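Local coordinates for probable aminotransferase (Pseudomonas aeruginosa, PDB 5YKR), which is a probable class-III aminotransferase of the pyridoxal-phosphate-dependent superfamily, assembled from two chains with its cofactor bound covalently, at residues D253-I258 with E278-V283. Residues are numbered along the deposited sequence; the frame is centred on the assembly and turned at random.
Sequences DVALII and EPDFFV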
ATOM      1  N   ASP A 253      25.808  -8.989 -14.030  1.00 17.68           N
ATOM      2  CA  ASP A 253      24.581  -8.435 -14.634  1.00 17.45           C
ATOM      3  C   ASP A 253      23.384  -8.673 -13.701  1.00 15.81           C
ATOM      4  O   ASP A 253      22.328  -9.200 -14.088  1.00 15.98           O
ATOM      5  CB  ASP A 253      24.315  -9.059 -15.986  1.00 18.88           C
ATOM      6  CG  ASP A 253      23.170  -8.427 -16.736  1.00 20.56           C
ATOM      7  OD1 ASP A 253      23.068  -7.210 -16.693  1.00 24.33           O
ATOM      8  OD2 ASP A 253      22.367  -9.156 -17.336  1.00 23.03           O
ATOM      9  N   VAL A 254      23.609  -8.257 -12.455  1.00 13.64           N
ATOM     10  CA  VAL A 254      22.621  -8.338 -11.395  1.00 13.36           C
ATOM     11  C   VAL A 254      22.176  -6.902 -11.027  1.00 12.82           C
ATOM     12  O   VAL A 254      23.012  -6.051 -10.813  1.00 13.67           O
ATOM     13  CB  VAL A 254      23.175  -9.050 -10.154  1.00 14.12           C
ATOM     14  CG1 VAL A 254      22.232  -8.910  -8.973  1.00 13.58           C
ATOM     15  CG2 VAL A 254      23.446 -10.535 -10.479  1.00 14.79           C
ATOM     16  N   ALA A 255      20.861  -6.657 -10.966  1.00 11.96           N
ATOM     17  CA  ALA A 255      20.356  -5.336 -10.578  1.00 11.77           C
ATOM     18  C   ALA A 255      20.717  -4.995  -9.154  1.00 11.23           C
ATOM     19  O   ALA A 255      20.526  -5.826  -8.264  1.00 12.45           O
ATOM     20  CB  ALA A 255      18.853  -5.265 -10.783  1.00 13.81           C
ATOM     21  N   LEU A 256      21.133  -3.752  -8.925  1.00 10.47           N
ATOM     22  CA  LEU A 256      21.434  -3.255  -7.593  1.00 10.58           C
ATOM     23  C   LEU A 256      20.303  -2.283  -7.202  1.00  9.39           C
ATOM     24  O   LEU A 256      20.163  -1.196  -7.816  1.00 10.15           O
ATOM     25  CB  LEU A 256      22.782  -2.516  -7.571  1.00 11.90           C
ATOM     26  CG  LEU A 256      23.183  -1.894  -6.249  1.00 12.10           C
ATOM     27  CD1 LEU A 256      23.211  -2.913  -5.145  1.00 12.76           C
ATOM     28  CD2 LEU A 256      24.522  -1.154  -6.419  1.00 13.71           C
ATOM     29  N   ILE A 257      19.513  -2.693  -6.209  1.00  9.12           N
ATOM     30  CA  ILE A 257      18.384  -1.895  -5.729  1.00  9.08           C
ATOM     31  C   ILE A 257      18.766  -1.302  -4.383  1.00  9.35           C
ATOM     32  O   ILE A 257      19.023  -2.044  -3.413  1.00  9.91           O
ATOM     33  CB  ILE A 257      17.111  -2.749  -5.532  1.00  9.61           C
ATOM     34  CG1 ILE A 257      16.793  -3.600  -6.767  1.00  9.24           C
ATOM     35  CG2 ILE A 257      15.942  -1.835  -5.115  1.00  9.50           C
ATOM     36  CD1 ILE A 257      15.820  -4.706  -6.452  1.00  9.74           C
ATOM     37  N   ILE A 258      18.760   0.043  -4.326  1.00  9.27           N
ATOM     38  CA  ILE A 258      19.150   0.774  -3.118  1.00  9.10           C
ATOM     39  C   ILE A 258      17.876   1.375  -2.514  1.00  8.62           C
ATOM     40  O   ILE A 258      17.189   2.190  -3.132  1.00  9.41           O
ATOM     41  CB  ILE A 258      20.194   1.852  -3.421  1.00 10.21           C
ATOM     42  CG1 ILE A 258      21.470   1.212  -4.018  1.00 13.68           C
ATOM     43  CG2 ILE A 258      20.492   2.654  -2.187  1.00 12.83           C
ATOM     44  CD1 ILE A 258      22.191   0.288  -3.125  1.00 16.82           C
ATOM     45  N   GLU A 278      25.854   4.450  -7.469  1.00 13.72           N
ATOM     46  CA  GLU A 278      25.326   4.283  -8.824  1.00 15.51           C
ATOM     47  C   GLU A 278      24.262   3.165  -8.831  1.00 13.75           C
ATOM     48  O   GLU A 278      24.460   2.113  -9.407  1.00 15.49           O
ATOM     49  CB  GLU A 278      26.462   3.982  -9.812  1.00 17.92           C
ATOM     50  CG  GLU A 278      27.425   5.130  -9.956  1.00 22.78           C
ATOM     51  CD  GLU A 278      28.642   4.757 -10.786  1.00 28.51           C
ATOM     52  OE1 GLU A 278      28.487   4.531 -11.973  1.00 33.04           O
ATOM     53  OE2 GLU A 278      29.748   4.629 -10.231  1.00 40.97           O
ATOM     54  N   PRO A 279      23.112   3.415  -8.193  1.00 13.48           N
ATOM     55  CA  PRO A 279      22.041   2.381  -8.130  1.00 13.10           C
ATOM     56  C   PRO A 279      21.501   2.066  -9.520  1.00 12.57           C
ATOM     57  O   PRO A 279      21.421   2.953 -10.350  1.00 13.91           O
ATOM     58  CB  PRO A 279      20.944   3.032  -7.286  1.00 15.26           C
ATOM     59  CG  PRO A 279      21.302   4.448  -7.251  1.00 16.77           C
ATOM     60  CD  PRO A 279      22.715   4.689  -7.583  1.00 15.31           C
ATOM     61  N   ASP A 280      21.077   0.847  -9.720  1.00 10.43           N
ATOM     62  CA  ASP A 280      20.194   0.524 -10.873  1.00  9.92           C
ATOM     63  C   ASP A 280      18.747   0.921 -10.637  1.00  9.32           C
ATOM     64  O   ASP A 280      18.062   1.315 -11.553  1.00  9.84           O
ATOM     65  CB  ASP A 280      20.317  -0.946 -11.269  1.00 10.45           C
ATOM     66  CG  ASP A 280      21.721  -1.312 -11.636  1.00 11.78           C
ATOM     67  OD1 ASP A 280      22.371  -0.552 -12.427  1.00 13.30           O
ATOM     68  OD2 ASP A 280      22.207  -2.376 -11.139  1.00 12.81           O
ATOM     69  N   PHE A 281      18.305   0.697  -9.408  1.00  8.51           N
ATOM     70  CA  PHE A 281      16.983   1.066  -8.927  1.00  8.89           C
ATOM     71  C   PHE A 281      17.147   1.773  -7.581  1.00  8.25           C
ATOM     72  O   PHE A 281      18.022   1.419  -6.800  1.00  8.93           O
ATOM     73  CB  PHE A 281      16.075  -0.153  -8.716  1.00  9.00           C
ATOM     74  CG  PHE A 281      15.739  -0.896  -9.963  1.00  9.13           C
ATOM     75  CD1 PHE A 281      16.581  -1.869 -10.431  1.00  9.58           C
ATOM     76  CD2 PHE A 281      14.555  -0.662 -10.636  1.00  9.61           C
ATOM     77  CE1 PHE A 281      16.277  -2.581 -11.573  1.00 10.38           C
ATOM     78  CE2 PHE A 281      14.221  -1.396 -11.797  1.00  9.54           C
ATOM     79  CZ  PHE A 281      15.108  -2.345 -12.255  1.00  9.26           C
ATOM     80  N   PHE A 282      16.255   2.726  -7.328  1.00  8.32           N
ATOM     81  CA  PHE A 282      16.263   3.533  -6.099  1.00  8.28           C
ATOM     82  C   PHE A 282      14.841   3.529  -5.563  1.00  7.72           C
ATOM     83  O   PHE A 282      13.898   3.807  -6.318  1.00  8.64           O
ATOM     84  CB  PHE A 282      16.676   4.964  -6.500  1.00  9.04           C
ATOM     85  CG  PHE A 282      16.749   5.943  -5.383  1.00 10.16           C
ATOM     86  CD1 PHE A 282      15.597   6.626  -4.930  1.00 10.49           C
ATOM     87  CD2 PHE A 282      17.985   6.228  -4.788  1.00 12.32           C
ATOM     88  CE1 PHE A 282      15.704   7.524  -3.896  1.00 10.76           C
ATOM     89  CE2 PHE A 282      18.057   7.150  -3.769  1.00 12.88           C
ATOM     90  CZ  PHE A 282      16.932   7.800  -3.327  1.00 11.96           C
ATOM     91  N   VAL A 283      14.672   3.198  -4.294  1.00  7.74           N
ATOM     92  CA  VAL A 283      13.361   3.153  -3.651  1.00  8.14           C
ATOM     93  C   VAL A 283      13.302   4.104  -2.454  1.00  8.29           C
ATOM     94  O   VAL A 283      14.249   4.149  -1.634  1.00  8.85           O
ATOM     95  CB  VAL A 283      13.080   1.698  -3.164  1.00  9.05           C
ATOM     96  CG1 VAL A 283      11.842   1.614  -2.250  1.00 10.21           C
ATOM     97  CG2 VAL A 283      12.979   0.768  -4.366  1.00  8.73           C
TER
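Asp280 grips both polar atoms of the Leu256 backbone. Its carboxylate OD2 takes Leu256 N at 2.8 Å through the anti lone pair, while its own N donates to Leu256 O. That carbonyl also accepts Phe281 N, 3.1 Å away, and so holds two neighbouring amides at once. With CG anti to the carbonyl carbon (chi1 -59°), the carboxylate turns back alongside its own N, bringing OD2 to Leu256 N. Beyond it regular parallel pairing follows: Ile258 N reaches Phe281 O at 2.9 Å, nearly straight (174°), and Val283 N reaches Ile258 O. On one face of the sheet, Ile257 CG2 meets Phe281 CB and Val283 CG2, each at 4.0 Å, and Ala255 CB touches the ring edge of Phe281 at CE1; Val146, Leu147 and Cys150 of helix 139-154 pack over this face. On the other, the Ile258 side chain crosses that of Pro279 at about a right angle, Ile258 CG1 lying 3.8 Å from Pro279 CB. Arg246 of helix 241-251 forms a salt bridge with Asp280 OD2 and a hydrogen bond with Glu278 O. Strands 255-259 and 281-284, linked through helix 270-275, form a beta-alpha-beta unit in the seven-stranded mixed sheet characteristic of fold-type I pyridoxal-phosphate enzymes.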